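Local coordinates for protein mannosyl-6-phosphatase (Bacteroides thetaiotaomicron, PDB 4C1R) that probably removes phosphate from the mannose 6-phosphate groups of yeast mannan, as a magnesium-binding member of the endonuclease/exonuclease/phosphatase family, at residues A[6-11]-A[271-276]; A[43-48]-A[135-140]. All coordinates share one frame; numbering follows the deposited sequence.

Interaction 1: residues A[6-11]-A[271-276]; sequences SYNLRN and TPSDHF
The hydroxyl OG of S273 donates to the backbone O of N8 over 2.7 Å, meeting the carbonyl at a C=O...donor angle of 139° and fastening the loop 271-276 to the end of the first strand. OG stands anti to its own backbone N (chi1 -172°), a setting that carries it across to the carbonyl. Next to this bond the N8 side chain lies flat on H275: amide and imidazole planes are 11° apart, and CB of N8 sits 3.6 Å from the ring centroid in a CH-pi contact. ND2 of N8 bonds to E46 and ND1 of H275 to D223. Were H275 an alanine, the N8 amide would probably lose the surface it lies on and D223 its imidazole partner. One water, also a ligand of the magnesium, donates to OD1 of N8 (2.8 Å) and OD1 of D274 (2.6 Å) and accepts weakly from NE2 of H275. D274 OD2 is 3.4 Å from R10 NH1, a purely electrostatic salt bridge, while NE of R10 pairs with D16. S273, D274 and H275 form the Ser-Asp-His signature of this family. Around them, helix 23-36 packs on Y7 and P272 through I30, strand 41-45 brings Q45 against N8, and strand 168-173 of the second sheet sets D173 against H275.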
ATOM      1  N   SER A   6      -3.978  -0.908   2.653  1.00 12.04           N
ATOM      2  CA  SER A   6      -2.964  -0.115   1.946  1.00 12.37           C
ATOM      3  C   SER A   6      -2.841   1.240   2.613  1.00 12.75           C
ATOM      4  O   SER A   6      -3.831   1.941   2.840  1.00 13.45           O
ATOM      5  CB  SER A   6      -3.318   0.039   0.459  1.00 13.36           C
ATOM      6  OG  SER A   6      -2.304   0.770  -0.249  1.00 12.92           O
ATOM      7  N   TYR A   7      -1.641   1.597   3.001  1.00 12.98           N
ATOM      8  CA  TYR A   7      -1.450   2.787   3.811  1.00 13.34           C
ATOM      9  C   TYR A   7      -0.143   3.508   3.475  1.00 13.26           C
ATOM     10  O   TYR A   7       0.949   3.011   3.802  1.00 13.74           O
ATOM     11  CB  TYR A   7      -1.454   2.445   5.293  1.00 13.55           C
ATOM     12  CG  TYR A   7      -1.828   3.597   6.192  1.00 15.80           C
ATOM     13  CD1 TYR A   7      -2.293   4.810   5.664  1.00 16.08           C
ATOM     14  CD2 TYR A   7      -1.703   3.485   7.592  1.00 18.97           C
ATOM     15  CE1 TYR A   7      -2.628   5.885   6.513  1.00 18.90           C
ATOM     16  CE2 TYR A   7      -2.060   4.532   8.433  1.00 19.12           C
ATOM     17  CZ  TYR A   7      -2.506   5.733   7.891  1.00 19.41           C
ATOM     18  OH  TYR A   7      -2.896   6.765   8.746  1.00 22.29           O
ATOM     19  N   ASN A   8      -0.279   4.679   2.851  1.00 13.82           N
ATOM     20  CA  ASN A   8       0.845   5.574   2.574  1.00 13.67           C
ATOM     21  C   ASN A   8       1.154   6.364   3.859  1.00 13.64           C
ATOM     22  O   ASN A   8       0.328   7.155   4.322  1.00 13.70           O
ATOM     23  CB  ASN A   8       0.515   6.491   1.396  1.00 13.32           C
ATOM     24  CG  ASN A   8       1.636   7.489   1.074  1.00 13.28           C
ATOM     25  OD1 ASN A   8       2.239   8.074   1.983  1.00 13.24           O
ATOM     26  ND2 ASN A   8       1.829   7.776  -0.223  1.00 12.60           N
ATOM     27  N   LEU A   9       2.314   6.083   4.449  1.00 12.74           N
ATOM     28  CA  LEU A   9       2.674   6.562   5.801  1.00 13.03           C
ATOM     29  C   LEU A   9       3.354   7.935   5.793  1.00 13.71           C
ATOM     30  O   LEU A   9       3.593   8.512   6.869  1.00 14.11           O
ATOM     31  CB  LEU A   9       3.606   5.550   6.486  1.00 13.91           C
ATOM     32  CG  LEU A   9       3.096   4.102   6.663  1.00 15.92           C
ATOM     33  CD1 LEU A   9       3.894   3.379   7.749  1.00 15.47           C
ATOM     34  CD2 LEU A   9       1.622   4.079   7.004  1.00 15.35           C
ATOM     35  N   ARG A  10       3.708   8.410   4.588  1.00 13.20           N
ATOM     36  CA  ARG A  10       4.161   9.771   4.342  1.00 15.74           C
ATOM     37  C   ARG A  10       5.647   9.867   4.737  1.00 16.04           C
ATOM     38  O   ARG A  10       5.998   9.592   5.891  1.00 14.09           O
ATOM     39  CB  ARG A  10       3.279  10.820   5.068  1.00 14.90           C
ATOM     40  CG  ARG A  10       3.865  12.230   5.126  1.00 17.31           C
ATOM     41  CD  ARG A  10       3.991  12.869   3.750  1.00 17.27           C
ATOM     42  NE  ARG A  10       4.255  14.311   3.867  1.00 19.37           N
ATOM     43  CZ  ARG A  10       4.114  15.203   2.882  1.00 22.86           C
ATOM     44  NH1 ARG A  10       3.735  14.822   1.672  1.00 22.80           N
ATOM     45  NH2 ARG A  10       4.323  16.500   3.115  1.00 25.40           N
ATOM     46  N   ASN A  11       6.520  10.201   3.777  1.00 18.30           N
ATOM     47  CA  ASN A  11       7.968  10.219   4.078  1.00 20.58           C
ATOM     48  C   ASN A  11       8.290  11.214   5.203  1.00 20.29           C
ATOM     49  O   ASN A  11       7.621  12.250   5.325  1.00 19.60           O
ATOM     50  CB  ASN A  11       8.793  10.505   2.829  1.00 26.96           C
ATOM     51  CG  ASN A  11       8.508  11.862   2.253  1.00 33.03           C
ATOM     52  OD1 ASN A  11       8.669  12.881   2.922  1.00 41.25           O
ATOM     53  ND2 ASN A  11       8.112  11.894   0.988  1.00 37.58           N
ATOM     54  N   THR A 271      -4.548  14.208  11.144  1.00 13.70           N
ATOM     55  CA  THR A 271      -4.557  12.907  10.481  1.00 15.15           C
ATOM     56  C   THR A 271      -3.217  12.182  10.701  1.00 15.11           C
ATOM     57  O   THR A 271      -2.163  12.820  10.657  1.00 16.38           O
ATOM     58  CB  THR A 271      -4.945  13.052   9.002  1.00 13.10           C
ATOM     59  OG1 THR A 271      -3.919  13.772   8.323  1.00 13.92           O
ATOM     60  CG2 THR A 271      -6.244  13.860   8.893  1.00 13.12           C
ATOM     61  N   PRO A 272      -3.261  10.862  10.992  1.00 15.20           N
ATOM     62  CA  PRO A 272      -2.059  10.088  11.233  1.00 13.91           C
ATOM     63  C   PRO A 272      -1.149  10.040  10.013  1.00 14.05           C
ATOM     64  O   PRO A 272       0.048   9.852  10.157  1.00 13.14           O
ATOM     65  CB  PRO A 272      -2.568   8.678  11.538  1.00 14.07           C
ATOM     66  CG  PRO A 272      -3.993   8.830  11.951  1.00 16.57           C
ATOM     67  CD  PRO A 272      -4.493  10.109  11.305  1.00 15.93           C
ATOM     68  N   SER A 273      -1.718  10.154   8.820  1.00 13.63           N
ATOM     69  CA  SER A 273      -0.928  10.409   7.632  1.00 14.03           C
ATOM     70  C   SER A 273      -1.679  11.378   6.739  1.00 13.64           C
ATOM     71  O   SER A 273      -2.865  11.723   7.019  1.00 12.43           O
ATOM     72  CB  SER A 273      -0.652   9.118   6.873  1.00 14.88           C
ATOM     73  OG  SER A 273       0.290   9.350   5.808  1.00 14.09           O
ATOM     74  N   ASP A 274      -1.043  11.798   5.650  1.00 12.30           N
ATOM     75  CA  ASP A 274      -1.780  12.576   4.651  1.00 12.82           C
ATOM     76  C   ASP A 274      -2.672  11.768   3.680  1.00 12.15           C
ATOM     77  O   ASP A 274      -3.304  12.338   2.800  1.00 11.95           O
ATOM     78  CB  ASP A 274      -0.891  13.594   3.957  1.00 15.91           C
ATOM     79  CG  ASP A 274       0.135  12.943   2.976  1.00 17.47           C
ATOM     80  OD1 ASP A 274       0.506  11.747   3.150  1.00 15.39           O
ATOM     81  OD2 ASP A 274       0.530  13.665   2.030  1.00 17.43           O
ATOM     82  N   HIS A 275      -2.791  10.453   3.920  1.00 13.11           N
ATOM     83  CA  HIS A 275      -3.788   9.591   3.266  1.00 13.67           C
ATOM     84  C   HIS A 275      -4.600   8.956   4.392  1.00 13.84           C
ATOM     85  O   HIS A 275      -4.147   8.928   5.533  1.00 13.66           O
ATOM     86  CB  HIS A 275      -3.095   8.465   2.481  1.00 14.06           C
ATOM     87  CG  HIS A 275      -2.234   8.953   1.353  1.00 16.68           C
ATOM     88  ND1 HIS A 275      -2.498   8.663   0.025  1.00 16.82           N
ATOM     89  CD2 HIS A 275      -1.093   9.672   1.361  1.00 15.99           C
ATOM     90  CE1 HIS A 275      -1.572   9.210  -0.737  1.00 16.96           C
ATOM     91  NE2 HIS A 275      -0.714   9.839   0.048  1.00 20.12           N
ATOM     92  N   PHE A 276      -5.782   8.424   4.081  1.00 12.35           N
ATOM     93  CA  PHE A 276      -6.446   7.516   5.001  1.00 13.42           C
ATOM     94  C   PHE A 276      -6.066   6.106   4.554  1.00 15.45           C
ATOM     95  O   PHE A 276      -5.849   5.885   3.351  1.00 17.93           O
ATOM     96  CB  PHE A 276      -7.968   7.715   4.880  1.00 12.92           C
ATOM     97  CG  PHE A 276      -8.425   9.074   5.296  1.00 12.95           C
ATOM     98  CD1 PHE A 276      -8.240   9.500   6.608  1.00 13.23           C
ATOM     99  CD2 PHE A 276      -8.994   9.957   4.380  1.00 13.67           C
ATOM    100  CE1 PHE A 276      -8.671  10.774   7.035  1.00 14.55           C
ATOM    101  CE2 PHE A 276      -9.419  11.233   4.796  1.00 13.71           C
ATOM    102  CZ  PHE A 276      -9.226  11.657   6.122  1.00 13.54           C
TER
HETATM  103  O   HOH W   1      -3.305   5.149   2.019  1.00 12.48           O
HETATM  104  O   HOH W   2      -4.602   8.553   8.326  1.00 12.95           O
HETATM  105  O   HOH W   3       2.124  10.833   1.298  1.00 13.95           O

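Interaction 2: residues A[43-48]-A[135-140]; sequences GTQECF and NLHMDH. With MG (magnesium ion), chain E.
Two side-chain hydrogen bonds join strand 43-45 to strand 135-137, and the amide of N135 takes part in both. Its ND2 donates to the backbone O of T44 (2.9 Å), while its OD1 accepts from NE2 of Q45 (2.9 Å), the donor lying in the carbonyl plane on a lone pair. With CG anti to the backbone N (chi1 -179°), the N135 amide reaches the facing strand. T171 adds a second hydrogen bond to OD1, so the amide is fixed at both ends. The strands belong to different sheets, yet run nearly parallel at 17°, their short axes 6.8 Å apart: the amide spans the interface of the beta sandwich.

Van der Waals packing fills in around these bonds. CA of G43 lies close against the N135 amide, 3.3 Å from ND2 of N135. CG of Q45 rests on the backbone O of L136.

An edge contact and a water bridge join E46, just past its strand, to H137, the last residue of the other. The carboxylate and the imidazole are nearly parallel, their planes 6° apart, and OE2 of E46 meets the ring edge 3.3 Å from CE1 of H137. A water sits in the ring plane 2.8 Å from ND1 of H137 and bonds weakly to the backbone N of E46.

Metal coordination completes the set. OE2 of E46 binds magnesium at 2.1 Å, and five waters supply the remaining ligands. OE2 also accepts from ND2 of N8, and OE1 from the backbone N of N11, so the carboxylate is steadied from several directions. With a single protein ligand and an otherwise aqueous shell, the ion is consistent with a site where substrate phosphate could displace water.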
ATOM      1  N   GLY A  43       0.276  -3.185   2.660  1.00 13.66           N
ATOM      2  CA  GLY A  43       1.242  -2.396   1.927  1.00 14.38           C
ATOM      3  C   GLY A  43       1.333  -0.984   2.462  1.00 16.63           C
ATOM      4  O   GLY A  43       0.301  -0.333   2.736  1.00 16.30           O
ATOM      5  N   THR A  44       2.577  -0.530   2.618  1.00 15.53           N
ATOM      6  CA  THR A  44       2.924   0.827   2.941  1.00 14.78           C
ATOM      7  C   THR A  44       3.677   1.515   1.804  1.00 14.99           C
ATOM      8  O   THR A  44       4.375   0.863   0.992  1.00 15.37           O
ATOM      9  CB  THR A  44       3.773   0.897   4.265  1.00 14.63           C
ATOM     10  OG1 THR A  44       5.118   0.434   4.064  1.00 13.54           O
ATOM     11  CG2 THR A  44       3.142   0.057   5.330  1.00 15.74           C
ATOM     12  N   GLN A  45       3.568   2.844   1.754  1.00 14.33           N
ATOM     13  CA  GLN A  45       4.392   3.627   0.805  1.00 14.28           C
ATOM     14  C   GLN A  45       5.129   4.734   1.540  1.00 14.51           C
ATOM     15  O   GLN A  45       4.695   5.176   2.603  1.00 13.79           O
ATOM     16  CB  GLN A  45       3.532   4.191  -0.338  1.00 11.97           C
ATOM     17  CG  GLN A  45       2.757   3.099  -1.089  1.00 11.97           C
ATOM     18  CD  GLN A  45       1.441   2.720  -0.387  1.00 11.21           C
ATOM     19  OE1 GLN A  45       0.735   3.590   0.120  1.00  9.30           O
ATOM     20  NE2 GLN A  45       1.075   1.430  -0.420  1.00 10.60           N
ATOM     21  N   GLU A  46       6.250   5.157   0.964  1.00 15.25           N
ATOM     22  CA  GLU A  46       7.015   6.341   1.367  1.00 15.69           C
ATOM     23  C   GLU A  46       7.974   6.220   2.549  1.00 18.62           C
ATOM     24  O   GLU A  46       8.683   7.179   2.812  1.00 18.29           O
ATOM     25  CB  GLU A  46       6.151   7.605   1.491  1.00 15.79           C
ATOM     26  CG  GLU A  46       5.493   8.019   0.178  1.00 15.46           C
ATOM     27  CD  GLU A  46       4.937   9.407   0.237  1.00 15.89           C
ATOM     28  OE1 GLU A  46       5.374  10.172   1.141  1.00 14.14           O
ATOM     29  OE2 GLU A  46       4.081   9.727  -0.632  1.00 15.89           O
ATOM     30  N   CYS A  47       8.043   5.068   3.223  1.00 17.10           N
ATOM     31  CA  CYS A  47       8.889   4.973   4.412  1.00 17.92           C
ATOM     32  C   CYS A  47      10.366   4.907   4.022  1.00 20.86           C
ATOM     33  O   CYS A  47      10.738   4.090   3.156  1.00 17.86           O
ATOM     34  CB  CYS A  47       8.556   3.718   5.223  1.00 22.46           C
ATOM     35  SG  CYS A  47       6.988   3.836   6.131  1.00 25.38           S
ATOM     36  N   PHE A  48      11.203   5.724   4.678  1.00 18.72           N
ATOM     37  CA  PHE A  48      12.646   5.466   4.709  1.00 20.91           C
ATOM     38  C   PHE A  48      12.909   4.356   5.682  1.00 19.80           C
ATOM     39  O   PHE A  48      12.050   4.040   6.481  1.00 19.81           O
ATOM     40  CB  PHE A  48      13.453   6.717   5.099  1.00 23.66           C
ATOM     41  CG  PHE A  48      13.286   7.864   4.142  1.00 27.97           C
ATOM     42  CD1 PHE A  48      13.906   7.851   2.905  1.00 30.35           C
ATOM     43  CD2 PHE A  48      12.493   8.959   4.476  1.00 39.06           C
ATOM     44  CE1 PHE A  48      13.746   8.899   2.016  1.00 32.15           C
ATOM     45  CE2 PHE A  48      12.325  10.022   3.587  1.00 39.82           C
ATOM     46  CZ  PHE A  48      12.966   9.989   2.357  1.00 36.74           C
ATOM     47  N   ASN A 135       2.724  -4.561  -3.900  1.00 12.66           N
ATOM     48  CA  ASN A 135       2.588  -3.236  -3.292  1.00 13.19           C
ATOM     49  C   ASN A 135       3.547  -2.253  -3.981  1.00 13.75           C
ATOM     50  O   ASN A 135       4.722  -2.559  -4.127  1.00 15.49           O
ATOM     51  CB  ASN A 135       2.960  -3.319  -1.800  1.00 11.43           C
ATOM     52  CG  ASN A 135       2.821  -1.987  -1.096  1.00 11.10           C
ATOM     53  OD1 ASN A 135       1.898  -1.222  -1.381  1.00 10.54           O
ATOM     54  ND2 ASN A 135       3.744  -1.693  -0.176  1.00 11.04           N
ATOM     55  N   LEU A 136       3.052  -1.097  -4.418  1.00 13.72           N
ATOM     56  CA  LEU A 136       3.831  -0.209  -5.271  1.00 13.70           C
ATOM     57  C   LEU A 136       3.486   1.236  -5.017  1.00 13.94           C
ATOM     58  O   LEU A 136       2.515   1.548  -4.315  1.00 13.32           O
ATOM     59  CB  LEU A 136       3.628  -0.561  -6.745  1.00 14.07           C
ATOM     60  CG  LEU A 136       2.209  -0.552  -7.290  1.00 16.41           C
ATOM     61  CD1 LEU A 136       1.717   0.891  -7.439  1.00 18.71           C
ATOM     62  CD2 LEU A 136       2.202  -1.259  -8.639  1.00 17.67           C
ATOM     63  N   HIS A 137       4.331   2.120  -5.522  1.00 13.83           N
ATOM     64  CA  HIS A 137       4.052   3.545  -5.489  1.00 15.19           C
ATOM     65  C   HIS A 137       4.440   4.084  -6.875  1.00 15.98           C
ATOM     66  O   HIS A 137       5.632   4.005  -7.272  1.00 16.69           O
ATOM     67  CB  HIS A 137       4.858   4.254  -4.375  1.00 15.11           C
ATOM     68  CG  HIS A 137       4.473   5.700  -4.183  1.00 18.05           C
ATOM     69  ND1 HIS A 137       4.916   6.459  -3.128  1.00 18.03           N
ATOM     70  CD2 HIS A 137       3.687   6.521  -4.923  1.00 16.65           C
ATOM     71  CE1 HIS A 137       4.420   7.679  -3.219  1.00 16.65           C
ATOM     72  NE2 HIS A 137       3.684   7.747  -4.308  1.00 17.06           N
ATOM     73  N   MET A 138       3.439   4.580  -7.588  1.00 16.06           N
ATOM     74  CA  MET A 138       3.554   5.057  -8.978  1.00 20.05           C
ATOM     75  C   MET A 138       4.213   6.433  -9.120  1.00 20.86           C
ATOM     76  O   MET A 138       4.271   7.212  -8.162  1.00 16.87           O
ATOM     77  CB  MET A 138       2.157   5.211  -9.572  1.00 21.71           C
ATOM     78  CG  MET A 138       1.450   3.909  -9.801  1.00 20.82           C
ATOM     79  SD  MET A 138       2.250   3.067 -11.179  1.00 24.89           S
ATOM     80  CE  MET A 138       0.840   2.088 -11.706  1.00 19.85           C
ATOM     81  N   ASP A 139       4.670   6.748 -10.332  1.00 21.34           N
ATOM     82  CA  ASP A 139       5.281   8.073 -10.590  1.00 21.21           C
ATOM     83  C   ASP A 139       4.233   9.156 -10.788  1.00 21.11           C
ATOM     84  O   ASP A 139       3.200   8.932 -11.444  1.00 18.72           O
ATOM     85  CB  ASP A 139       6.183   8.025 -11.837  1.00 21.94           C
ATOM     86  CG  ASP A 139       7.095   9.248 -11.947  1.00 19.96           C
ATOM     87  OD1 ASP A 139       8.072   9.289 -11.182  1.00 17.70           O
ATOM     88  OD2 ASP A 139       6.804  10.176 -12.748  1.00 20.39           O
ATOM     89  N   HIS A 140       4.518  10.361 -10.307  1.00 22.73           N
ATOM     90  CA  HIS A 140       3.544  11.460 -10.457  1.00 23.03           C
ATOM     91  C   HIS A 140       3.607  12.167 -11.792  1.00 26.59           C
ATOM     92  O   HIS A 140       2.629  12.808 -12.200  1.00 28.01           O
ATOM     93  CB  HIS A 140       3.653  12.487  -9.324  1.00 22.74           C
ATOM     94  CG  HIS A 140       4.980  13.180  -9.235  1.00 26.28           C
ATOM     95  ND1 HIS A 140       6.182  12.499  -9.168  1.00 27.65           N
ATOM     96  CD2 HIS A 140       5.293  14.500  -9.180  1.00 23.92           C
ATOM     97  CE1 HIS A 140       7.174  13.369  -9.050  1.00 26.45           C
ATOM     98  NE2 HIS A 140       6.659  14.586  -9.038  1.00 25.36           N
TER
HETATM   99 MG    MG E 401       2.820  11.441  -0.603  1.00 22.17          MG
HETATM  100  O   HOH W   4       7.033   5.298  -1.779  1.00 16.20           O
HETATM  101  O   HOH W   5       4.556  12.554   0.377  1.00 13.68           O
HETATM  102  O   HOH W   3       2.124  10.833   1.298  1.00 13.95           O
HETATM  103  O   HOH W   6       1.630  12.940  -0.487  1.00 19.51           O
HETATM  104  O   HOH W   7       3.630  12.068  -2.341  1.00 16.28           O
HETATM  105  O   HOH W   8       1.303  10.410  -1.727  1.00 20.43           O

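From the N terminus, strand 2-8 delivers residues 6-11, strand 41-45 then brings 43-48, strand 130-137 brings 135-140, and only near the C-terminal end does 271-276 return. Interaction 1 therefore closes a long loop of 259 residues, and interaction 2 a shorter one of 86 that lies wholly within it; the two nest without crossing. Strands 2-8 and 41-45 are parallel neighbours in one sheet, joined by Y7 N to G43 O. Interaction 2 ties this sheet to the other layer, whereas interaction 1 secures the late loop before strand 278-283. A magnesium-bound water belongs to both.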